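Local coordinates for protein putative uronate isomerase (Thermotoga maritima, PDB 4NAR) that is of unproven function but may act as a lactate racemase or a related enzyme, at residues V42-V48 with L221-E227; E12-K16 with L47-N51; F146-G150 with G161-V166; S218-N222 with G244-Y249. All coordinates share one frame; numbering follows the deposited sequence.

Contact 1: residues V42-V48 with L221-E227; sequences VDFTHLV and LNMVYEE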
# COMPACT_ATOMS: atom_id res chain seq x y z
N VAL A 42 -4.65 2.08 8.77
CA VAL A 42 -5.50 2.71 9.77
C VAL A 42 -6.56 3.55 9.05
O VAL A 42 -6.25 4.60 8.46
CB VAL A 42 -4.67 3.55 10.78
CG1 VAL A 42 -5.52 3.95 12.00
CG2 VAL A 42 -3.44 2.75 11.23
N ASP A 43 -7.80 3.07 9.09
CA ASP A 43 -8.90 3.68 8.35
C ASP A 43 -10.21 3.44 9.09
O ASP A 43 -10.19 2.99 10.24
CB ASP A 43 -8.95 3.12 6.91
CG ASP A 43 -9.07 1.58 6.86
OD1 ASP A 43 -9.81 0.95 7.67
OD2 ASP A 43 -8.42 0.98 5.96
N PHE A 44 -11.34 3.68 8.43
CA PHE A 44 -12.63 3.46 9.09
C PHE A 44 -13.42 2.24 8.58
O PHE A 44 -14.67 2.21 8.63
CB PHE A 44 -13.48 4.75 9.15
CG PHE A 44 -13.78 5.35 7.79
CD1 PHE A 44 -15.00 5.13 7.16
CD2 PHE A 44 -12.85 6.15 7.16
CE1 PHE A 44 -15.27 5.71 5.91
CE2 PHE A 44 -13.11 6.73 5.92
CZ PHE A 44 -14.32 6.50 5.30
N THR A 45 -12.69 1.23 8.11
CA THR A 45 -13.30 -0.03 7.68
C THR A 45 -14.36 -0.53 8.65
O THR A 45 -15.47 -0.91 8.23
CB THR A 45 -12.26 -1.16 7.53
OG1 THR A 45 -11.27 -0.79 6.55
CG2 THR A 45 -12.95 -2.46 7.13
N HIS A 46 -14.03 -0.51 9.94
CA HIS A 46 -14.91 -1.03 10.98
C HIS A 46 -16.32 -0.42 10.94
O HIS A 46 -17.30 -1.13 11.19
CB HIS A 46 -14.27 -0.90 12.37
CG HIS A 46 -14.10 0.52 12.85
ND1 HIS A 46 -14.79 1.02 13.93
CD2 HIS A 46 -13.31 1.53 12.40
CE1 HIS A 46 -14.43 2.28 14.13
NE2 HIS A 46 -13.54 2.61 13.22
N LEU A 47 -16.42 0.87 10.60
CA LEU A 47 -17.72 1.52 10.44
C LEU A 47 -18.44 1.01 9.19
O LEU A 47 -19.67 0.95 9.16
CB LEU A 47 -17.57 3.05 10.35
CG LEU A 47 -17.09 3.89 11.55
CD1 LEU A 47 -16.97 5.36 11.14
CD2 LEU A 47 -18.01 3.76 12.76
N VAL A 48 -17.68 0.66 8.16
CA VAL A 48 -18.30 0.21 6.91
C VAL A 48 -18.69 -1.26 6.99
O VAL A 48 -19.85 -1.64 6.73
CB VAL A 48 -17.34 0.41 5.72
CG1 VAL A 48 -18.02 0.03 4.39
CG2 VAL A 48 -16.84 1.84 5.67
N LEU A 221 -16.04 0.36 -2.42
CA LEU A 221 -16.38 1.28 -1.35
C LEU A 221 -15.06 1.97 -1.01
O LEU A 221 -14.27 1.48 -0.20
CB LEU A 221 -16.99 0.52 -0.16
CG LEU A 221 -18.26 -0.29 -0.52
CD1 LEU A 221 -17.93 -1.69 -1.03
CD2 LEU A 221 -19.24 -0.38 0.65
N ASN A 222 -14.81 3.09 -1.70
CA ASN A 222 -13.52 3.76 -1.71
C ASN A 222 -13.49 4.88 -0.66
O ASN A 222 -14.14 5.92 -0.80
CB ASN A 222 -13.25 4.31 -3.12
CG ASN A 222 -11.77 4.66 -3.36
OD1 ASN A 222 -11.02 4.95 -2.41
ND2 ASN A 222 -11.35 4.62 -4.63
N MSE A 223 -12.75 4.64 0.42
CA MSE A 223 -12.68 5.56 1.54
C MSE A 223 -11.63 6.65 1.34
O MSE A 223 -10.58 6.42 0.72
CB MSE A 223 -12.30 4.80 2.81
CG MSE A 223 -13.35 3.81 3.31
SE MSE A 223 -12.62 2.77 4.79
CE MSE A 223 -11.08 1.96 3.93
N VAL A 224 -11.91 7.83 1.88
CA VAL A 224 -10.89 8.87 2.02
C VAL A 224 -11.00 9.43 3.45
O VAL A 224 -12.11 9.63 3.97
CB VAL A 224 -11.03 9.99 0.96
CG1 VAL A 224 -9.85 10.94 1.02
CG2 VAL A 224 -11.14 9.39 -0.44
N TYR A 225 -9.86 9.69 4.09
CA TYR A 225 -9.86 10.12 5.47
C TYR A 225 -8.61 10.92 5.82
O TYR A 225 -7.60 10.88 5.11
CB TYR A 225 -9.95 8.91 6.41
CG TYR A 225 -8.99 7.83 5.98
CD1 TYR A 225 -9.39 6.86 5.08
CD2 TYR A 225 -7.67 7.80 6.45
CE1 TYR A 225 -8.51 5.87 4.65
CE2 TYR A 225 -6.78 6.80 6.03
CZ TYR A 225 -7.21 5.85 5.12
OH TYR A 225 -6.36 4.85 4.68
N GLU A 226 -8.69 11.63 6.94
CA GLU A 226 -7.52 12.25 7.54
C GLU A 226 -7.11 11.46 8.77
O GLU A 226 -7.93 10.77 9.38
CB GLU A 226 -7.81 13.69 7.94
CG GLU A 226 -7.99 14.61 6.77
CD GLU A 226 -8.91 15.77 7.10
OE1 GLU A 226 -9.48 15.77 8.23
OE2 GLU A 226 -9.06 16.66 6.25
N GLU A 227 -5.83 11.57 9.12
CA GLU A 227 -5.34 11.02 10.37
C GLU A 227 -4.60 12.11 11.14
O GLU A 227 -3.54 12.58 10.71
CB GLU A 227 -4.42 9.83 10.13
CG GLU A 227 -3.85 9.27 11.42
CD GLU A 227 -3.39 7.84 11.28
OE1 GLU A 227 -3.41 7.32 10.13
OE2 GLU A 227 -3.01 7.24 12.32
O HOH W 1 -7.36 2.25 3.49
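With CG of Phe44 set between its backbone N and carbonyl carbon (chi1 58°) and the chain of Met223, a selenomethionine, bent at its last torsion (chi3 -59°), the two side chains run past one another in opposite senses. SE of Met223 thereby lies over the middle of the Phe44 ring, 3.9 Å from its centroid, a Met-aromatic contact, while Met223 CG makes a CH-pi contact and reaches Phe44 CZ at 3.5 Å. The chain ends with Met223 CE against the Asp43 carboxylate, 3.5 Å from OD2. Asp43 in turn sets its CA over the face of the Tyr225 ring, 4.3 Å from the centroid. Polar linkage is indirect: one water donates to Asp43 OD2 and is hydrogen-bonded to Tyr225 OH, and Thr37 is a further partner of OD2. The other oxygen, OD1, accepts from Thr45 N at 2.9 Å and also from Thr45 OG1, both from the same face of the carboxylate, which holds its rotation. The Thr45 N bond forms an Asx turn around the N-cap residue Phe44. It seats the start of helix 45-58, the helix of the beta-alpha-beta crossover between parallel strands 31-36 and 63-68, on strand 217-227 of the same sheet.

Contact 2: residues E12-K16 with L47-N51; sequences EEKIK and LVAKN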
# COMPACT_ATOMS: atom_id res chain seq x y z
N GLU A 12 -21.01 8.14 10.77
CA GLU A 12 -21.57 6.79 10.75
C GLU A 12 -23.03 6.80 10.27
O GLU A 12 -23.45 5.91 9.52
CB GLU A 12 -21.46 6.12 12.12
CG GLU A 12 -21.41 4.60 12.04
CD GLU A 12 -21.45 3.90 13.40
OE1 GLU A 12 -22.08 2.82 13.47
OE2 GLU A 12 -20.85 4.41 14.38
N GLU A 13 -23.78 7.82 10.67
CA GLU A 13 -25.18 7.92 10.27
C GLU A 13 -25.32 8.04 8.76
O GLU A 13 -26.11 7.30 8.15
CB GLU A 13 -25.89 9.08 10.97
CG GLU A 13 -27.33 8.73 11.38
CD GLU A 13 -28.36 9.74 10.90
OE1 GLU A 13 -28.25 10.94 11.27
OE2 GLU A 13 -29.30 9.34 10.15
N LYS A 14 -24.58 8.97 8.16
CA LYS A 14 -24.57 9.14 6.70
C LYS A 14 -24.09 7.85 6.02
O LYS A 14 -24.68 7.41 5.03
CB LYS A 14 -23.67 10.31 6.27
CG LYS A 14 -24.30 11.71 6.34
CD LYS A 14 -23.22 12.80 6.13
CE LYS A 14 -23.37 13.51 4.79
NZ LYS A 14 -23.73 12.55 3.72
N ILE A 15 -23.01 7.27 6.54
CA ILE A 15 -22.45 6.04 5.98
C ILE A 15 -23.52 4.95 5.96
O ILE A 15 -23.78 4.34 4.90
CB ILE A 15 -21.20 5.57 6.76
CG1 ILE A 15 -20.00 6.46 6.39
CG2 ILE A 15 -20.91 4.09 6.51
CD1 ILE A 15 -18.82 6.33 7.34
N LYS A 16 -24.18 4.74 7.10
CA LYS A 16 -25.30 3.80 7.22
C LYS A 16 -26.42 4.01 6.18
O LYS A 16 -26.92 3.04 5.58
CB LYS A 16 -25.87 3.82 8.65
CG LYS A 16 -25.05 2.99 9.63
CD LYS A 16 -25.20 3.48 11.08
CE LYS A 16 -26.44 2.91 11.77
NZ LYS A 16 -26.37 3.10 13.25
N LEU A 47 -16.42 0.87 10.60
CA LEU A 47 -17.72 1.52 10.44
C LEU A 47 -18.44 1.01 9.19
O LEU A 47 -19.67 0.95 9.16
CB LEU A 47 -17.57 3.05 10.35
CG LEU A 47 -17.09 3.89 11.55
CD1 LEU A 47 -16.97 5.36 11.14
CD2 LEU A 47 -18.01 3.76 12.76
N VAL A 48 -17.68 0.66 8.16
CA VAL A 48 -18.30 0.21 6.91
C VAL A 48 -18.69 -1.26 6.99
O VAL A 48 -19.85 -1.64 6.73
CB VAL A 48 -17.34 0.41 5.72
CG1 VAL A 48 -18.02 0.03 4.39
CG2 VAL A 48 -16.84 1.84 5.67
N ALA A 49 -17.72 -2.10 7.36
CA ALA A 49 -17.92 -3.54 7.41
C ALA A 49 -19.04 -3.96 8.37
O ALA A 49 -19.94 -4.71 7.99
CB ALA A 49 -16.62 -4.22 7.80
N LYS A 50 -18.98 -3.48 9.61
CA LYS A 50 -19.95 -3.90 10.61
C LYS A 50 -21.39 -3.50 10.23
O LYS A 50 -22.33 -4.25 10.48
CB LYS A 50 -19.56 -3.38 12.01
CG LYS A 50 -20.26 -2.10 12.45
CD LYS A 50 -19.61 -1.51 13.71
CE LYS A 50 -20.44 -0.35 14.26
NZ LYS A 50 -19.61 0.52 15.14
N ASN A 51 -21.55 -2.33 9.60
CA ASN A 51 -22.88 -1.88 9.21
C ASN A 51 -23.37 -2.60 7.97
O ASN A 51 -24.54 -2.98 7.90
CB ASN A 51 -22.94 -0.36 9.04
CG ASN A 51 -23.02 0.36 10.37
OD1 ASN A 51 -23.93 0.12 11.16
ND2 ASN A 51 -22.04 1.23 10.64
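Glu12 and Asn51 meet between two helices that lie on the same face of the large sheet of an alpha/beta domain, helix 12-24 and helix 45-58, whose segments cross at -49° with axes 10.2 Å apart. The pivot is the Asn51 amide, because both hydrogens of its ND2 are used. One goes to Glu12 OE1 at 3.2 Å in an almost straight bond (178°) that lies in the amide plane and meets the carboxylate on its anti side, tilted somewhat from its plane. The other returns to Leu47 O at 2.8 Å, one turn back in its own helix, so ND2 joins the neighbouring helix to a main-chain carbonyl. Together the two bonds fix the rotation of the amide.

Glu12 reaches across with CG anti to its backbone N (chi1 -154°) and the rest of its chain extended. Its OE1 has a second, weaker partner in Lys50 NZ, a long salt bridge at 3.8 Å, whose positive charge would probably stabilise the carboxylate only modestly. The remaining oxygen, OE2, lies against the CD2 methyl of Leu47.

Apolar contacts flank this polar centre. Ile15 CD1 meets Leu47 CD1 at 4.3 Å, and Ile15 also touches Phe44 in the turn before helix 45-58. Farther along the helices, Leu19 touches both Val48 and Asn51. Lys16 contributes its aliphatic stem rather than its charge: the chain runs obliquely past the amide, with Lys16 CG 3.4 Å from both CG and OD1 of Asn51.

Contact 3: residues F146-G150 with G161-V166; sequences FFING and GGLKIV. With ACT (acetate ion), chain E; SO4 (sulfate ion), chain C.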
# COMPACT_ATOMS: atom_id res chain seq x y z
N PHE A 146 -17.75 -7.09 -2.05
CA PHE A 146 -17.59 -5.71 -1.63
C PHE A 146 -16.14 -5.47 -1.33
O PHE A 146 -15.55 -6.14 -0.49
CB PHE A 146 -18.41 -5.47 -0.37
CG PHE A 146 -19.86 -5.84 -0.52
CD1 PHE A 146 -20.31 -7.07 -0.08
CD2 PHE A 146 -20.76 -4.96 -1.12
CE1 PHE A 146 -21.66 -7.42 -0.23
CE2 PHE A 146 -22.09 -5.30 -1.27
CZ PHE A 146 -22.55 -6.54 -0.82
N PHE A 147 -15.54 -4.53 -2.04
CA PHE A 147 -14.15 -4.21 -1.81
C PHE A 147 -14.09 -2.88 -1.05
O PHE A 147 -14.37 -1.82 -1.63
CB PHE A 147 -13.40 -4.07 -3.13
CG PHE A 147 -13.39 -5.31 -3.99
CD1 PHE A 147 -12.26 -6.14 -4.03
CD2 PHE A 147 -14.49 -5.63 -4.81
CE1 PHE A 147 -12.23 -7.28 -4.86
CE2 PHE A 147 -14.47 -6.77 -5.63
CZ PHE A 147 -13.34 -7.59 -5.66
N ILE A 148 -13.75 -2.92 0.23
CA ILE A 148 -13.60 -1.69 1.01
C ILE A 148 -12.13 -1.28 0.91
O ILE A 148 -11.25 -1.86 1.56
CB ILE A 148 -14.00 -1.89 2.49
CG1 ILE A 148 -15.38 -2.56 2.58
CG2 ILE A 148 -13.98 -0.56 3.24
CD1 ILE A 148 -15.79 -2.96 3.99
N ASN A 149 -11.86 -0.28 0.09
CA ASN A 149 -10.48 0.15 -0.14
C ASN A 149 -10.29 1.59 0.34
O ASN A 149 -11.26 2.26 0.69
CB ASN A 149 -10.14 -0.01 -1.62
CG ASN A 149 -11.17 0.67 -2.54
OD1 ASN A 149 -10.93 1.79 -3.00
ND2 ASN A 149 -12.30 -0.00 -2.80
N GLY A 150 -9.05 2.07 0.36
CA GLY A 150 -8.79 3.41 0.85
C GLY A 150 -7.75 4.13 0.02
O GLY A 150 -6.76 3.51 -0.45
N GLY A 161 -5.89 2.64 -3.20
CA GLY A 161 -7.33 2.55 -3.38
C GLY A 161 -7.74 2.03 -4.74
O GLY A 161 -6.90 1.70 -5.58
N GLY A 162 -9.05 1.97 -4.96
CA GLY A 162 -9.56 1.36 -6.17
C GLY A 162 -8.97 -0.03 -6.41
O GLY A 162 -8.88 -0.85 -5.49
N LEU A 163 -8.55 -0.28 -7.65
CA LEU A 163 -8.08 -1.60 -8.03
C LEU A 163 -6.77 -2.02 -7.33
O LEU A 163 -6.34 -3.18 -7.45
CB LEU A 163 -7.96 -1.70 -9.55
CG LEU A 163 -9.34 -1.63 -10.22
CD1 LEU A 163 -9.22 -1.37 -11.73
CD2 LEU A 163 -10.13 -2.93 -9.92
N LYS A 164 -6.15 -1.11 -6.58
CA LYS A 164 -4.96 -1.50 -5.85
C LYS A 164 -5.29 -2.58 -4.79
O LYS A 164 -4.45 -3.40 -4.42
CB LYS A 164 -4.25 -0.31 -5.20
CG LYS A 164 -2.81 -0.66 -4.76
CD LYS A 164 -2.33 0.15 -3.54
CE LYS A 164 -0.86 -0.18 -3.16
NZ LYS A 164 -0.75 -1.28 -2.13
N ILE A 165 -6.54 -2.58 -4.32
CA ILE A 165 -6.95 -3.63 -3.42
C ILE A 165 -6.98 -5.01 -4.10
O ILE A 165 -6.84 -6.04 -3.43
CB ILE A 165 -8.31 -3.32 -2.77
CG1 ILE A 165 -8.60 -4.33 -1.65
CG2 ILE A 165 -9.42 -3.32 -3.82
CD1 ILE A 165 -9.65 -3.85 -0.65
N VAL A 166 -7.16 -5.05 -5.42
CA VAL A 166 -7.11 -6.33 -6.11
C VAL A 166 -5.64 -6.69 -6.38
O VAL A 166 -5.19 -7.79 -6.06
CB VAL A 166 -7.89 -6.30 -7.44
CG1 VAL A 166 -7.79 -7.66 -8.14
CG2 VAL A 166 -9.35 -5.90 -7.22
C ACT E . -5.81 -0.54 -0.95
O ACT E . -5.04 0.15 -1.64
OXT ACT E . -6.90 0.00 -0.70
CH3 ACT E . -5.43 -1.91 -0.47
S SO4 C . 0.17 -0.19 1.18
O1 SO4 C . -0.91 0.24 0.27
O2 SO4 C . -0.21 -1.45 1.84
O3 SO4 C . 1.45 -0.39 0.48
O4 SO4 C . 0.33 0.86 2.19
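Asn149 and Gly162 bind the C-terminal end of strand 144-150, in the central sheet of the alpha/beta domain, to the glycine-containing loop after strand 158-159, where two anions are bound. Gly162 N donates to Asn149 OD1 at 2.7 Å, approaching from well above the amide carbonyl plane rather than along a lone pair. Beside this bond, an acetate ion, probably from the crystallisation liquor, spans both segments: Gly150 N donates to its OXT at 3.2 Å and Gly161 N to its O at 3.1 Å. Its methyl faces Ile165. Both segments thus offer backbone N-H groups to one carboxylate, and the site is consistent with a pocket able to receive an acidic ligand.

The pocket extends outward through Lys164, whose NZ donates to O1 of a sulfate at 2.8 Å. Arg41 is hydrogen-bonded to both ions, and His154 also binds the sulfate. Successive i+3 to i bonds, of 3-10 type, wind the loop: Lys164 N to Gly161 O, Ile165 N to Gly162 O and Val166 N to Leu163 O. Gly161 has a positive phi, and a CB there would run into Gly150 O.

In the second shell, Asn149 ND2 is hydrogen-bonded to Thr220 OG1 and weakly to Phe147 O, which orients the amide so that OD1 faces the loop. On the same side of the strand, Phe147 CD1 meets Ile165 CG2 at 4.0 Å, and the Phe147 ring stands edge-to-face with Phe245. With CG1 anti to the backbone N (chi1 -171°), Ile165 extends its CD1 methyl to within 3.4 Å of Ile148 O.

Contact 4: residues S218-N222 with G244-Y249; sequences SFTLN and GFLRAY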
# COMPACT_ATOMS: atom_id res chain seq x y z
N SER A 218 -19.97 -6.69 -8.28
CA SER A 218 -18.78 -6.19 -7.58
C SER A 218 -18.87 -4.73 -7.16
O SER A 218 -19.08 -3.85 -8.00
CB SER A 218 -17.55 -6.34 -8.47
OG SER A 218 -17.17 -7.69 -8.56
N PHE A 219 -18.64 -4.45 -5.88
CA PHE A 219 -18.73 -3.07 -5.45
C PHE A 219 -17.42 -2.53 -4.94
O PHE A 219 -16.64 -3.25 -4.32
CB PHE A 219 -19.83 -2.90 -4.40
CG PHE A 219 -21.17 -3.35 -4.91
CD1 PHE A 219 -21.95 -2.50 -5.70
CD2 PHE A 219 -21.62 -4.65 -4.68
CE1 PHE A 219 -23.18 -2.92 -6.21
CE2 PHE A 219 -22.86 -5.08 -5.19
CZ PHE A 219 -23.64 -4.22 -5.96
N THR A 220 -17.17 -1.27 -5.24
CA THR A 220 -16.07 -0.57 -4.63
C THR A 220 -16.62 0.40 -3.60
O THR A 220 -17.58 1.14 -3.86
CB THR A 220 -15.18 0.17 -5.66
OG1 THR A 220 -14.18 0.92 -4.95
CG2 THR A 220 -16.00 1.13 -6.55
N LEU A 221 -16.04 0.36 -2.42
CA LEU A 221 -16.38 1.28 -1.35
C LEU A 221 -15.06 1.97 -1.01
O LEU A 221 -14.27 1.48 -0.20
CB LEU A 221 -16.99 0.52 -0.16
CG LEU A 221 -18.26 -0.29 -0.52
CD1 LEU A 221 -17.93 -1.69 -1.03
CD2 LEU A 221 -19.24 -0.38 0.65
N ASN A 222 -14.81 3.09 -1.70
CA ASN A 222 -13.52 3.76 -1.71
C ASN A 222 -13.49 4.88 -0.66
O ASN A 222 -14.14 5.92 -0.80
CB ASN A 222 -13.25 4.31 -3.12
CG ASN A 222 -11.77 4.66 -3.36
OD1 ASN A 222 -11.02 4.95 -2.41
ND2 ASN A 222 -11.35 4.62 -4.63
N GLY A 244 -16.74 1.28 -12.30
CA GLY A 244 -17.03 1.93 -11.03
C GLY A 244 -15.76 2.16 -10.23
O GLY A 244 -15.59 3.22 -9.61
N PHE A 245 -14.88 1.16 -10.25
CA PHE A 245 -13.63 1.23 -9.51
C PHE A 245 -12.83 2.42 -10.00
O PHE A 245 -12.26 3.18 -9.21
CB PHE A 245 -12.82 -0.04 -9.73
CG PHE A 245 -12.90 -1.03 -8.60
CD1 PHE A 245 -13.82 -2.07 -8.63
CD2 PHE A 245 -12.02 -0.93 -7.52
CE1 PHE A 245 -13.88 -2.99 -7.59
CE2 PHE A 245 -12.07 -1.85 -6.47
CZ PHE A 245 -12.99 -2.88 -6.51
N LEU A 246 -12.78 2.57 -11.33
CA LEU A 246 -12.10 3.69 -11.99
C LEU A 246 -12.68 5.06 -11.58
O LEU A 246 -11.92 5.96 -11.23
CB LEU A 246 -12.15 3.50 -13.52
CG LEU A 246 -10.94 2.80 -14.16
CD1 LEU A 246 -10.25 1.82 -13.22
CD2 LEU A 246 -11.31 2.08 -15.47
N ARG A 247 -14.00 5.20 -11.63
CA ARG A 247 -14.66 6.46 -11.24
C ARG A 247 -14.41 6.83 -9.77
O ARG A 247 -13.99 7.94 -9.46
CB ARG A 247 -16.17 6.37 -11.49
CG ARG A 247 -16.58 6.36 -12.97
CD ARG A 247 -18.11 6.48 -13.10
NE ARG A 247 -18.77 5.29 -12.55
CZ ARG A 247 -19.09 4.22 -13.28
NH1 ARG A 247 -18.84 4.21 -14.59
NH2 ARG A 247 -19.68 3.18 -12.72
N ALA A 248 -14.70 5.88 -8.87
CA ALA A 248 -14.52 6.08 -7.43
C ALA A 248 -13.08 6.43 -7.08
O ALA A 248 -12.84 7.30 -6.23
CB ALA A 248 -14.98 4.84 -6.65
N TYR A 249 -12.13 5.77 -7.75
CA TYR A 249 -10.69 6.05 -7.58
C TYR A 249 -10.31 7.47 -8.01
O TYR A 249 -9.49 8.12 -7.35
CB TYR A 249 -9.83 5.04 -8.35
CG TYR A 249 -8.35 5.39 -8.45
CD1 TYR A 249 -7.51 5.29 -7.35
CD2 TYR A 249 -7.79 5.80 -9.65
CE1 TYR A 249 -6.16 5.60 -7.43
CE2 TYR A 249 -6.43 6.12 -9.75
CZ TYR A 249 -5.62 6.01 -8.64
OH TYR A 249 -4.28 6.32 -8.74
O HOH W 2 -12.38 2.55 -6.27
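Thr220 and Asn222 project from strand 217-227 onto helix 241-259, one outer layer of an alpha/beta/alpha sandwich; the intervening Leu221 points to the opposite face of the sheet, toward helix 12-24. The segments run nearly parallel, 9° apart, with axes separated by 8.3 Å.

At Gly244 the carbonyl O is 3.7 Å from the methyl Thr220 CG2 while accepting the helical bond of Ala248 N. Phe245 comes next and turns one ring face to Thr220. CB of Thr220 sits 3.6 Å from the ring centroid, only 4° off the normal, a nearly centred CH-pi contact. The Thr220 torsion parts its two branches: with OG1 anti to the backbone N (chi1 175°), CG2 is left to meet the helix backbone and Ala248 CB. Phe245 also meets the ring of Phe211.

One turn on from Gly244, Ala248 sets its CB between the two strand side chains, touching Thr220 CG2 at 3.8 Å and Asn222 CB. Tyr249 follows. Its backbone CA lies 3.3 Å from Asn222 ND2, but its own side chain leads away, with OH hydrogen-bonded to Val195 O and the ring in a cation-pi contact with Arg200.

The polar ends of the strand residues have direct partners outside the two segments, and one water joins them to the helix. Thr220 OG1 is bonded to Asn149 ND2, and Asn222 OD1 to Thr151 OG1. The water is also hydrogen-bonded to Thr220 OG1, accepts from Asn222 ND2 at 2.8 Å and donates to Phe245 O at 3.0 Å.

How the contacts relate
From the N terminus, contact 2 closes the first loop, bringing helix 45-58 back to helix 12-24 across strand 31-36. Contact 1 opens on the same part of the chain, sharing Leu47 and Val48, and its long loop does not close until strand 217-227. Nested inside it, contact 3 closes a short loop beyond strand 144-150. Contact 4 then opens where contact 1 ends, sharing Leu221 and Asn222, and closes on helix 241-259. Strands 144-150 and 217-227 are neighbours in the sheet, and the centres of contacts 3 and 4 lie about 7 Å apart. Contacts 1 and 2 clothe one sheet face; contacts 3 and 4 lie on the other, toward helix 241-259.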